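PDB 1YB4: tartronic semialdehyde reductase from Salmonella typhimurium, which catalyses the reversible reduction of 2-hydroxy-3-oxopropanoate (tartronate semialdehyde) to (R)-glycerate, using NADH or NADPH as the hydride donor. Local coordinates for residues 61-66 against 150-155; 98-103 against 168-173; 114-119 against 139-144; 244-249 against 258-263. All blocks are in the same frame, centred on the assembly; numbering follows the deposited sequence.

Contact 1 of 4, residues 61-66 against 150-155; sequences IIFIMV and PLFDIL
In the Rossmann-type nucleotide-binding domain, I61 and F63 on a parallel strand of the central sheet meet L151, F152 and L155 of helix 142-155, which packs on one face of the sheet. The segment axes run 12.2 Å apart with an angle of 33° between their N-to-C directions, and side chains alone bridge the gap. L151 does most of the work on the helix side. With chi2 at -176°, CD1 continues the extended line of the side chain, and this methyl lies in the plane of the F63 ring at the ring edge, 3.6 Å from F63 CZ. The same L151 CD1 meets I61 CD1 tip to tip at 3.9 Å, so a single leucine methyl serves two residues of the strand. The F63 ring is brought over by CG standing beside the backbone N and anti to the carbonyl carbon (chi1 -72°). Its CE1 corner is approached less closely, by F152 CE1 at 4.4 Å and by L155 CD1 at 4.2 Å. L6 of the adjacent strand 5-8 touches I61, F63 and L151 and joins the same apolar cluster. Every residue that touches is buried, and no hydrogen bond or charge pair spans the interface. Sheet and helix are therefore held together here by hydrophobic burial and dispersion, with shape rather than bond direction fixing how the helix sits on the strand.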
loop_
_atom_site.group_PDB
_atom_site.type_symbol
_atom_site.label_atom_id
_atom_site.label_comp_id
_atom_site.label_asym_id
_atom_site.label_seq_id
_atom_site.Cartn_x
_atom_site.Cartn_y
_atom_site.Cartn_z
ATOM N N ILE A 61 -30.529 -30.140 -16.784
ATOM C CA ILE A 61 -29.745 -28.945 -16.508
ATOM C C ILE A 61 -29.836 -28.722 -14.994
ATOM O O ILE A 61 -30.930 -28.590 -14.433
ATOM C CB ILE A 61 -30.300 -27.723 -17.273
ATOM C CG1 ILE A 61 -30.138 -27.939 -18.783
ATOM C CG2 ILE A 61 -29.549 -26.463 -16.868
ATOM C CD1 ILE A 61 -30.758 -26.839 -19.646
ATOM N N ILE A 62 -28.680 -28.723 -14.338
ATOM C CA ILE A 62 -28.609 -28.551 -12.887
ATOM C C ILE A 62 -27.953 -27.223 -12.474
ATOM O O ILE A 62 -26.801 -26.958 -12.813
ATOM C CB ILE A 62 -27.800 -29.703 -12.229
ATOM C CG1 ILE A 62 -28.489 -31.052 -12.458
ATOM C CG2 ILE A 62 -27.632 -29.437 -10.743
ATOM C CD1 ILE A 62 -28.280 -31.631 -13.841
ATOM N N PHE A 63 -28.698 -26.408 -11.729
ATOM C CA PHE A 63 -28.229 -25.112 -11.238
ATOM C C PHE A 63 -27.711 -25.246 -9.819
ATOM O O PHE A 63 -28.398 -25.793 -8.954
ATOM C CB PHE A 63 -29.378 -24.104 -11.237
ATOM C CG PHE A 63 -29.775 -23.655 -12.600
ATOM C CD1 PHE A 63 -29.084 -22.628 -13.231
ATOM C CD2 PHE A 63 -30.795 -24.308 -13.295
ATOM C CE1 PHE A 63 -29.396 -22.260 -14.541
ATOM C CE2 PHE A 63 -31.114 -23.948 -14.603
ATOM C CZ PHE A 63 -30.415 -22.924 -15.230
ATOM N N ILE A 64 -26.510 -24.730 -9.579
ATOM C CA ILE A 64 -25.909 -24.766 -8.254
ATOM C C ILE A 64 -25.685 -23.354 -7.699
ATOM O O ILE A 64 -24.989 -22.552 -8.315
ATOM C CB ILE A 64 -24.550 -25.492 -8.294
ATOM C CG1 ILE A 64 -24.761 -26.947 -8.710
ATOM C CG2 ILE A 64 -23.838 -25.377 -6.932
ATOM C CD1 ILE A 64 -23.473 -27.700 -8.906
HETATM N N MSE A 65 -26.296 -23.043 -6.556
HETATM C CA MSE A 65 -26.101 -21.736 -5.930
HETATM C C MSE A 65 -25.765 -21.916 -4.456
HETATM O O MSE A 65 -26.602 -21.702 -3.570
HETATM C CB MSE A 65 -27.331 -20.835 -6.072
HETATM C CG MSE A 65 -27.131 -19.410 -5.507
HETATM SE SE MSE A 65 -25.875 -18.229 -6.474
HETATM C CE MSE A 65 -24.286 -18.456 -5.404
ATOM N N VAL A 66 -24.514 -22.309 -4.227
ATOM C CA VAL A 66 -23.952 -22.550 -2.906
ATOM C C VAL A 66 -22.942 -21.413 -2.598
ATOM O O VAL A 66 -22.453 -20.750 -3.513
ATOM C CB VAL A 66 -23.266 -23.935 -2.904
ATOM C CG1 VAL A 66 -21.887 -23.820 -3.465
ATOM C CG2 VAL A 66 -23.255 -24.532 -1.516
ATOM N N PRO A 150 -31.945 -19.466 -22.708
ATOM C CA PRO A 150 -33.348 -19.104 -22.428
ATOM C C PRO A 150 -33.651 -19.035 -20.925
ATOM O O PRO A 150 -34.519 -18.268 -20.480
ATOM C CB PRO A 150 -34.138 -20.208 -23.120
ATOM C CG PRO A 150 -33.257 -20.568 -24.266
ATOM C CD PRO A 150 -31.877 -20.593 -23.653
ATOM N N LEU A 151 -32.933 -19.848 -20.151
ATOM C CA LEU A 151 -33.108 -19.867 -18.705
ATOM C C LEU A 151 -32.381 -18.665 -18.113
ATOM O O LEU A 151 -32.911 -17.977 -17.244
ATOM C CB LEU A 151 -32.548 -21.157 -18.124
ATOM C CG LEU A 151 -33.019 -22.423 -18.833
ATOM C CD1 LEU A 151 -32.458 -23.630 -18.098
ATOM C CD2 LEU A 151 -34.541 -22.472 -18.881
ATOM N N PHE A 152 -31.161 -18.412 -18.571
ATOM C CA PHE A 152 -30.436 -17.250 -18.068
ATOM C C PHE A 152 -31.303 -16.005 -18.302
ATOM O O PHE A 152 -31.348 -15.101 -17.457
ATOM C CB PHE A 152 -29.100 -17.069 -18.796
ATOM C CG PHE A 152 -28.028 -18.043 -18.383
ATOM C CD1 PHE A 152 -27.894 -18.447 -17.052
ATOM C CD2 PHE A 152 -27.111 -18.516 -19.316
ATOM C CE1 PHE A 152 -26.857 -19.308 -16.653
ATOM C CE2 PHE A 152 -26.065 -19.380 -18.924
ATOM C CZ PHE A 152 -25.942 -19.773 -17.596
ATOM N N ASP A 153 -32.000 -15.978 -19.444
ATOM C CA ASP A 153 -32.858 -14.845 -19.822
ATOM C C ASP A 153 -33.928 -14.567 -18.789
ATOM O O ASP A 153 -34.374 -13.434 -18.644
ATOM C CB ASP A 153 -33.537 -15.088 -21.174
ATOM C CG ASP A 153 -32.659 -14.714 -22.354
ATOM O OD1 ASP A 153 -32.975 -15.128 -23.491
ATOM O OD2 ASP A 153 -31.666 -13.996 -22.157
ATOM N N ILE A 154 -34.352 -15.608 -18.087
ATOM C CA ILE A 154 -35.364 -15.466 -17.052
ATOM C C ILE A 154 -34.705 -14.955 -15.781
ATOM O O ILE A 154 -35.303 -14.196 -15.034
ATOM C CB ILE A 154 -36.016 -16.812 -16.730
ATOM C CG1 ILE A 154 -36.665 -17.382 -17.981
ATOM C CG2 ILE A 154 -37.038 -16.644 -15.624
ATOM C CD1 ILE A 154 -37.129 -18.795 -17.807
ATOM N N LEU A 155 -33.459 -15.361 -15.553
ATOM C CA LEU A 155 -32.724 -14.978 -14.352
ATOM C C LEU A 155 -32.069 -13.593 -14.340
ATOM O O LEU A 155 -31.835 -13.039 -13.277
ATOM C CB LEU A 155 -31.662 -16.035 -14.049
ATOM C CG LEU A 155 -32.161 -17.470 -13.858
ATOM C CD1 LEU A 155 -30.983 -18.422 -13.710
ATOM C CD2 LEU A 155 -33.051 -17.535 -12.641
#

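Contact 2 of 4, residues 98-103 against 168-173; sequences ISPIET and GQTCKV
P100 and Q169 form the close-packed part of this contact, where the first turn of helix 100-111 meets helix 167-195. Their side chains cross at about a right angle, with P100 CG 3.9 Å from Q169 CB. The proline ring also rests on neighbours along the second helix: P100 CB lies 3.5 Å from T170 OG1, a hydroxyl bonded to G166 O, and P100 CG lies 4.0 Å from V173 CG2. T103 comes across the glutamine stem, its OG1 3.3 Å from Q169 CG. Across the contact the amide end is the looser part. A bend at chi2 (-58°) turns CD toward I98, whose N donates a weak 3.4 Å bond to Q169 OE1. On the other branch Q169 NE2 donates to S96 O, its main hold, and, at 3.3 Å, to an ordered water that also lies 2.7 Å from T103 OG1, bridging the two polar ends. One turn along helix 167-195, K172, the predicted active-site lysine, bonds through NZ to S97 OG and V122 O. Strand 115-123 touches T103 and Q169, S248 of helix 235-251 touches P100, and F192 of the second subunit packs on V173.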
loop_
_atom_site.group_PDB
_atom_site.type_symbol
_atom_site.label_atom_id
_atom_site.label_comp_id
_atom_site.label_asym_id
_atom_site.label_seq_id
_atom_site.Cartn_x
_atom_site.Cartn_y
_atom_site.Cartn_z
ATOM N N ILE A 98 -16.995 -18.610 -7.041
ATOM C CA ILE A 98 -15.945 -19.377 -6.396
ATOM C C ILE A 98 -14.625 -19.157 -7.115
ATOM O O ILE A 98 -14.508 -18.279 -7.972
ATOM C CB ILE A 98 -16.281 -20.896 -6.386
ATOM C CG1 ILE A 98 -16.100 -21.495 -7.782
ATOM C CG2 ILE A 98 -17.720 -21.098 -5.947
ATOM C CD1 ILE A 98 -16.457 -22.982 -7.864
ATOM N N SER A 99 -13.647 -19.986 -6.776
ATOM C CA SER A 99 -12.317 -19.890 -7.333
ATOM C C SER A 99 -12.192 -20.226 -8.802
ATOM O O SER A 99 -12.613 -21.292 -9.242
ATOM C CB SER A 99 -11.363 -20.776 -6.543
ATOM O OG SER A 99 -10.162 -20.967 -7.266
ATOM N N PRO A 100 -11.594 -19.313 -9.579
ATOM C CA PRO A 100 -11.386 -19.484 -11.021
ATOM C C PRO A 100 -10.545 -20.724 -11.347
ATOM O O PRO A 100 -10.916 -21.514 -12.213
ATOM C CB PRO A 100 -10.694 -18.181 -11.422
ATOM C CG PRO A 100 -11.307 -17.182 -10.456
ATOM C CD PRO A 100 -11.247 -17.939 -9.160
ATOM N N ILE A 101 -9.426 -20.889 -10.638
ATOM C CA ILE A 101 -8.534 -22.037 -10.830
ATOM C C ILE A 101 -9.255 -23.361 -10.505
ATOM O O ILE A 101 -9.084 -24.369 -11.207
ATOM C CB ILE A 101 -7.268 -21.941 -9.923
ATOM C CG1 ILE A 101 -6.457 -20.685 -10.257
ATOM C CG2 ILE A 101 -6.401 -23.169 -10.105
ATOM C CD1 ILE A 101 -7.129 -19.390 -9.857
ATOM N N GLU A 102 -10.050 -23.351 -9.435
ATOM C CA GLU A 102 -10.809 -24.524 -9.008
ATOM C C GLU A 102 -11.824 -24.908 -10.069
ATOM O O GLU A 102 -11.918 -26.062 -10.471
ATOM C CB GLU A 102 -11.564 -24.220 -7.715
ATOM C CG GLU A 102 -10.677 -23.866 -6.573
ATOM C CD GLU A 102 -9.823 -25.025 -6.178
ATOM O OE1 GLU A 102 -10.366 -25.971 -5.567
ATOM O OE2 GLU A 102 -8.616 -24.993 -6.498
ATOM N N THR A 103 -12.605 -23.924 -10.495
ATOM C CA THR A 103 -13.618 -24.153 -11.510
ATOM C C THR A 103 -13.006 -24.857 -12.714
ATOM O O THR A 103 -13.628 -25.741 -13.301
ATOM C CB THR A 103 -14.268 -22.829 -11.943
ATOM O OG1 THR A 103 -15.068 -22.322 -10.863
ATOM C CG2 THR A 103 -15.140 -23.032 -13.173
ATOM N N GLY A 168 -15.712 -17.361 -16.623
ATOM C CA GLY A 168 -16.898 -16.781 -16.022
ATOM C C GLY A 168 -16.502 -16.282 -14.652
ATOM O O GLY A 168 -16.742 -15.127 -14.292
ATOM N N GLN A 169 -15.866 -17.161 -13.890
ATOM C CA GLN A 169 -15.422 -16.823 -12.556
ATOM C C GLN A 169 -14.385 -15.711 -12.630
ATOM O O GLN A 169 -14.425 -14.742 -11.868
ATOM C CB GLN A 169 -14.815 -18.050 -11.885
ATOM C CG GLN A 169 -15.794 -19.214 -11.686
ATOM C CD GLN A 169 -17.006 -18.820 -10.865
ATOM O OE1 GLN A 169 -17.053 -17.725 -10.298
ATOM N NE2 GLN A 169 -17.995 -19.710 -10.793
ATOM N N THR A 170 -13.460 -15.841 -13.565
ATOM C CA THR A 170 -12.430 -14.842 -13.682
ATOM C C THR A 170 -13.043 -13.480 -13.971
ATOM O O THR A 170 -12.528 -12.446 -13.513
ATOM C CB THR A 170 -11.439 -15.206 -14.779
ATOM O OG1 THR A 170 -10.734 -16.398 -14.405
ATOM C CG2 THR A 170 -10.457 -14.046 -15.012
ATOM N N CYS A 171 -14.153 -13.478 -14.706
ATOM C CA CYS A 171 -14.817 -12.228 -15.062
ATOM C C CYS A 171 -15.462 -11.593 -13.830
ATOM O O CYS A 171 -15.409 -10.380 -13.638
ATOM C CB CYS A 171 -15.866 -12.482 -16.136
ATOM S SG CYS A 171 -16.507 -10.977 -16.893
ATOM N N LYS A 172 -16.073 -12.417 -12.990
ATOM C CA LYS A 172 -16.698 -11.906 -11.781
ATOM C C LYS A 172 -15.635 -11.292 -10.858
ATOM O O LYS A 172 -15.826 -10.194 -10.348
ATOM C CB LYS A 172 -17.437 -13.030 -11.050
ATOM C CG LYS A 172 -18.050 -12.624 -9.708
ATOM C CD LYS A 172 -19.094 -11.538 -9.876
ATOM C CE LYS A 172 -19.700 -11.148 -8.538
ATOM N NZ LYS A 172 -20.201 -12.350 -7.806
ATOM N N VAL A 173 -14.520 -11.993 -10.645
ATOM C CA VAL A 173 -13.478 -11.479 -9.755
ATOM C C VAL A 173 -12.993 -10.127 -10.230
ATOM O O VAL A 173 -12.820 -9.208 -9.427
ATOM C CB VAL A 173 -12.269 -12.431 -9.658
ATOM C CG1 VAL A 173 -11.147 -11.776 -8.861
ATOM C CG2 VAL A 173 -12.678 -13.708 -8.975
HETATM O O HOH W 1 -17.623 -22.878 -11.420
#

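Contact 3 of 4, residues 114-119 against 139-144; sequences GADYLD and GGEQKV
D119 and G139 form a single antiparallel, hydrogen-bonded pair: D119 N donates to G139 O at 3.1 Å and an N-H...O angle of 153°, while G139 N returns a 2.8 Å bond to D119 O. Beyond this bridge the second segment turns away from the strand, and L118 CD2 lies 3.9 Å from G140 CA, where the absence of a side chain leaves room for the leucine. V144, on the first turn of helix 142-155, fits between two strand side chains: its side chain and that of L118 slide past each other in opposite directions, CG1 3.6 Å from L118 CD2, and its CG2 comes to 3.6 Å from D116 CG. The contact thus spans the point where the one antiparallel neighbour pair of the sheet, 115-123 with 134-139, ends and the chain passes into helix 142-155 on the sheet face. Two carboxylates approach at the exposed end, D116 OD1 lying 3.4 Å from E141 OE2 with their planes 88° apart. The salt bridge from D116 OD2 to R147 probably offsets part of that repulsion. D119 has CG between the backbone N and the carbonyl carbon (chi1 50°), which sets it near G139. D119 OD1 lies 3.0 Å from G139 O, two acceptors with no bond between them, and accepts instead from G166 N and N165 ND2; OD2 accepts from Q169 N.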
loop_
_atom_site.group_PDB
_atom_site.type_symbol
_atom_site.label_atom_id
_atom_site.label_comp_id
_atom_site.label_asym_id
_atom_site.label_seq_id
_atom_site.Cartn_x
_atom_site.Cartn_y
_atom_site.Cartn_z
ATOM N N GLY A 114 -18.959 -37.156 -18.721
ATOM C CA GLY A 114 -20.014 -37.092 -19.715
ATOM C C GLY A 114 -21.050 -35.989 -19.557
ATOM O O GLY A 114 -22.232 -36.198 -19.838
ATOM N N ALA A 115 -20.621 -34.809 -19.125
ATOM C CA ALA A 115 -21.549 -33.703 -18.942
ATOM C C ALA A 115 -20.899 -32.378 -19.309
ATOM O O ALA A 115 -19.677 -32.256 -19.305
ATOM C CB ALA A 115 -22.033 -33.671 -17.498
ATOM N N ASP A 116 -21.724 -31.395 -19.648
ATOM C CA ASP A 116 -21.223 -30.069 -19.978
ATOM C C ASP A 116 -21.242 -29.231 -18.697
ATOM O O ASP A 116 -22.018 -29.504 -17.772
ATOM C CB ASP A 116 -22.087 -29.419 -21.058
ATOM C CG ASP A 116 -21.876 -30.045 -22.425
ATOM O OD1 ASP A 116 -20.708 -30.142 -22.864
ATOM O OD2 ASP A 116 -22.875 -30.432 -23.062
ATOM N N TYR A 117 -20.380 -28.217 -18.648
ATOM C CA TYR A 117 -20.255 -27.350 -17.481
ATOM C C TYR A 117 -20.186 -25.891 -17.887
ATOM O O TYR A 117 -19.434 -25.514 -18.786
ATOM C CB TYR A 117 -18.978 -27.714 -16.715
ATOM C CG TYR A 117 -18.805 -27.061 -15.356
ATOM C CD1 TYR A 117 -18.883 -27.822 -14.186
ATOM C CD2 TYR A 117 -18.544 -25.694 -15.235
ATOM C CE1 TYR A 117 -18.702 -27.246 -12.926
ATOM C CE2 TYR A 117 -18.367 -25.107 -13.981
ATOM C CZ TYR A 117 -18.446 -25.890 -12.834
ATOM O OH TYR A 117 -18.263 -25.322 -11.595
ATOM N N LEU A 118 -20.994 -25.074 -17.232
ATOM C CA LEU A 118 -20.973 -23.646 -17.481
ATOM C C LEU A 118 -20.748 -23.007 -16.126
ATOM O O LEU A 118 -21.480 -23.308 -15.185
ATOM C CB LEU A 118 -22.309 -23.126 -18.026
ATOM C CG LEU A 118 -22.826 -23.402 -19.437
ATOM C CD1 LEU A 118 -24.064 -22.532 -19.666
ATOM C CD2 LEU A 118 -21.748 -23.110 -20.480
ATOM N N ASP A 119 -19.723 -22.172 -15.996
ATOM C CA ASP A 119 -19.535 -21.476 -14.734
ATOM C C ASP A 119 -20.091 -20.107 -15.075
ATOM O O ASP A 119 -19.595 -19.423 -15.965
ATOM C CB ASP A 119 -18.060 -21.398 -14.306
ATOM C CG ASP A 119 -17.139 -20.879 -15.403
ATOM O OD1 ASP A 119 -16.900 -21.603 -16.392
ATOM O OD2 ASP A 119 -16.638 -19.746 -15.270
ATOM N N GLY A 139 -18.669 -18.856 -18.516
ATOM C CA GLY A 139 -17.521 -19.534 -19.085
ATOM C C GLY A 139 -17.968 -20.902 -19.575
ATOM O O GLY A 139 -18.618 -21.648 -18.835
ATOM N N GLY A 140 -17.644 -21.225 -20.826
ATOM C CA GLY A 140 -18.029 -22.512 -21.373
ATOM C C GLY A 140 -18.065 -22.551 -22.885
ATOM O O GLY A 140 -17.568 -21.642 -23.553
ATOM N N GLU A 141 -18.647 -23.625 -23.418
ATOM C CA GLU A 141 -18.787 -23.822 -24.856
ATOM C C GLU A 141 -20.054 -23.127 -25.345
ATOM O O GLU A 141 -21.117 -23.286 -24.746
ATOM C CB GLU A 141 -18.862 -25.311 -25.161
ATOM C CG GLU A 141 -17.516 -25.991 -25.125
ATOM C CD GLU A 141 -17.561 -27.354 -24.464
ATOM O OE1 GLU A 141 -16.586 -28.115 -24.642
ATOM O OE2 GLU A 141 -18.553 -27.662 -23.760
ATOM N N GLN A 142 -19.945 -22.371 -26.433
ATOM C CA GLN A 142 -21.092 -21.634 -26.974
ATOM C C GLN A 142 -22.423 -22.390 -27.093
ATOM O O GLN A 142 -23.437 -21.924 -26.572
ATOM C CB GLN A 142 -20.731 -21.007 -28.322
ATOM C CG GLN A 142 -21.783 -20.033 -28.813
ATOM C CD GLN A 142 -21.244 -19.074 -29.843
ATOM O OE1 GLN A 142 -20.114 -18.591 -29.715
ATOM N NE2 GLN A 142 -22.046 -18.777 -30.864
ATOM N N LYS A 143 -22.434 -23.536 -27.775
ATOM C CA LYS A 143 -23.674 -24.320 -27.925
ATOM C C LYS A 143 -24.315 -24.601 -26.549
ATOM O O LYS A 143 -25.536 -24.550 -26.403
ATOM C CB LYS A 143 -23.392 -25.658 -28.620
ATOM C CG LYS A 143 -22.664 -25.565 -29.963
ATOM C CD LYS A 143 -23.582 -25.239 -31.113
ATOM C CE LYS A 143 -22.794 -25.151 -32.409
ATOM N NZ LYS A 143 -22.050 -26.404 -32.718
ATOM N N VAL A 144 -23.482 -24.917 -25.556
ATOM C CA VAL A 144 -23.957 -25.182 -24.202
ATOM C C VAL A 144 -24.568 -23.891 -23.661
ATOM O O VAL A 144 -25.665 -23.883 -23.091
ATOM C CB VAL A 144 -22.798 -25.604 -23.284
ATOM C CG1 VAL A 144 -23.329 -25.982 -21.914
ATOM C CG2 VAL A 144 -22.032 -26.752 -23.910
#

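Contact 4 of 4, residues 244-249 against 258-263; sequences LALQSA and NTATCQ
L246 reaches from helix 235-251 toward T259, A260 and Q263 of helix 257-271. Its CB points at the other helix but serves as a spacer, bearing no contact of its own. CG follows, anti to the carbonyl carbon (chi1 -70°), and lies 4.3 Å from T259 CG2. The chain then forks. CD1 goes to Q263, 3.7 Å from its CB and 3.9 Å from its CG, the two side chains crossing obliquely. CD2 goes to the backbone one turn earlier in that helix, 3.8 Å from A260 CA, and reaches A260 CB at 4.1 Å. A260 offers only a methyl, which lets the leucine come down onto the helix itself. The two helices follow each other in the helical C-terminal domain of the HIBADH-related fold, joined by a short loop; their segment axes pass 10.2 Å apart, with 139° between the N-to-C directions. A245 CB meets the same T259 CG2 methyl, also at 4.3 Å. No hydrogen bond crosses between the segments, and Q263 NE2 and T259 OG1 find partners outside them: Q263 NE2 donates to Q239 O, and T259 OG1 bonds to E188 of the second subunit. Within helix 235-251, L244 O takes both S248 N and S248 OG, the hydroxyl donating from above the carbonyl plane. E264 of the third subunit packs on L246 and A260.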
loop_
_atom_site.group_PDB
_atom_site.type_symbol
_atom_site.label_atom_id
_atom_site.label_comp_id
_atom_site.label_asym_id
_atom_site.label_seq_id
_atom_site.Cartn_x
_atom_site.Cartn_y
_atom_site.Cartn_z
ATOM N N LEU A 244 -11.258 -13.891 -2.803
ATOM C CA LEU A 244 -11.083 -14.763 -3.959
ATOM C C LEU A 244 -9.991 -14.168 -4.828
ATOM O O LEU A 244 -9.071 -14.863 -5.242
ATOM C CB LEU A 244 -12.363 -14.852 -4.764
ATOM C CG LEU A 244 -13.352 -15.868 -4.230
ATOM C CD1 LEU A 244 -14.678 -15.720 -4.957
ATOM C CD2 LEU A 244 -12.759 -17.257 -4.412
ATOM N N ALA A 245 -10.098 -12.870 -5.094
ATOM C CA ALA A 245 -9.105 -12.164 -5.906
ATOM C C ALA A 245 -7.703 -12.307 -5.313
ATOM O O ALA A 245 -6.763 -12.668 -6.014
ATOM C CB ALA A 245 -9.459 -10.687 -6.023
ATOM N N LEU A 246 -7.562 -12.031 -4.022
ATOM C CA LEU A 246 -6.252 -12.140 -3.380
ATOM C C LEU A 246 -5.700 -13.578 -3.320
ATOM O O LEU A 246 -4.501 -13.785 -3.447
ATOM C CB LEU A 246 -6.311 -11.512 -1.980
ATOM C CG LEU A 246 -6.452 -9.985 -2.009
ATOM C CD1 LEU A 246 -6.829 -9.457 -0.640
ATOM C CD2 LEU A 246 -5.137 -9.377 -2.492
ATOM N N GLN A 247 -6.567 -14.568 -3.134
ATOM C CA GLN A 247 -6.103 -15.951 -3.103
ATOM C C GLN A 247 -5.741 -16.381 -4.527
ATOM O O GLN A 247 -4.774 -17.117 -4.729
ATOM C CB GLN A 247 -7.176 -16.883 -2.525
ATOM C CG GLN A 247 -7.417 -16.728 -1.032
ATOM C CD GLN A 247 -6.177 -17.037 -0.197
ATOM O OE1 GLN A 247 -5.326 -16.177 0.029
ATOM N NE2 GLN A 247 -6.067 -18.280 0.253
ATOM N N SER A 248 -6.517 -15.916 -5.506
ATOM C CA SER A 248 -6.252 -16.226 -6.911
ATOM C C SER A 248 -4.937 -15.555 -7.283
ATOM O O SER A 248 -4.049 -16.155 -7.903
ATOM C CB SER A 248 -7.369 -15.676 -7.812
ATOM O OG SER A 248 -8.617 -16.303 -7.547
ATOM N N ALA A 249 -4.831 -14.294 -6.889
ATOM C CA ALA A 249 -3.647 -13.496 -7.142
ATOM C C ALA A 249 -2.427 -14.203 -6.587
ATOM O O ALA A 249 -1.389 -14.252 -7.243
ATOM C CB ALA A 249 -3.789 -12.129 -6.493
ATOM N N ASN A 258 -3.373 -2.349 -4.759
ATOM C CA ASN A 258 -4.546 -1.634 -4.261
ATOM C C ASN A 258 -5.704 -2.561 -3.859
ATOM O O ASN A 258 -6.499 -2.223 -2.990
ATOM C CB ASN A 258 -4.976 -0.540 -5.249
ATOM C CG ASN A 258 -4.014 0.659 -5.236
ATOM O OD1 ASN A 258 -3.170 0.791 -4.332
ATOM N ND2 ASN A 258 -4.142 1.535 -6.222
ATOM N N THR A 259 -5.794 -3.738 -4.455
ATOM C CA THR A 259 -6.841 -4.663 -4.043
ATOM C C THR A 259 -6.441 -5.118 -2.629
ATOM O O THR A 259 -7.272 -5.188 -1.728
ATOM C CB THR A 259 -6.923 -5.888 -4.995
ATOM O OG1 THR A 259 -7.201 -5.439 -6.333
ATOM C CG2 THR A 259 -8.028 -6.848 -4.563
ATOM N N ALA A 260 -5.154 -5.396 -2.427
ATOM C CA ALA A 260 -4.683 -5.829 -1.119
ATOM C C ALA A 260 -5.065 -4.782 -0.079
ATOM O O ALA A 260 -5.637 -5.119 0.964
ATOM C CB ALA A 260 -3.178 -6.034 -1.127
ATOM N N THR A 261 -4.761 -3.518 -0.365
ATOM C CA THR A 261 -5.092 -2.434 0.553
ATOM C C THR A 261 -6.590 -2.323 0.768
ATOM O O THR A 261 -7.035 -2.182 1.895
ATOM C CB THR A 261 -4.606 -1.061 0.045
ATOM O OG1 THR A 261 -3.201 -1.113 -0.232
ATOM C CG2 THR A 261 -4.873 0.017 1.102
ATOM N N CYS A 262 -7.371 -2.373 -0.307
ATOM C CA CYS A 262 -8.827 -2.270 -0.175
ATOM C C CYS A 262 -9.380 -3.283 0.811
ATOM O O CYS A 262 -10.289 -2.973 1.583
ATOM C CB CYS A 262 -9.520 -2.443 -1.528
ATOM S SG CYS A 262 -9.580 -0.904 -2.467
ATOM N N GLN A 263 -8.820 -4.490 0.800
ATOM C CA GLN A 263 -9.283 -5.537 1.706
ATOM C C GLN A 263 -8.982 -5.105 3.139
ATOM O O GLN A 263 -9.789 -5.315 4.045
ATOM C CB GLN A 263 -8.575 -6.861 1.398
ATOM C CG GLN A 263 -9.019 -8.055 2.253
ATOM C CD GLN A 263 -10.470 -8.449 2.002
ATOM O OE1 GLN A 263 -11.388 -7.635 2.150
ATOM N NE2 GLN A 263 -10.683 -9.703 1.623
#

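In the fold
Contacts 1 and 3 belong to the nucleotide-binding domain and share helix 142-155 and the central sheet; their centres are 13 Å apart, and F152 touches L118 between them. Along the chain contact 3 is nested within the loops closed by contacts 1 and 2, whereas the segments of contacts 1 and 2 alternate. Contact 2 joins the two domains, touching contact 3 on one side and contact 4 on the other, with centres 15 and 14 Å away. Contact 4 comes last in sequence, its centre about 28 Å from those of contacts 1 and 3. The series thus runs from sheet core through the predicted active-site region to the helical domain; contacts 2 and 4 both touch the second subunit.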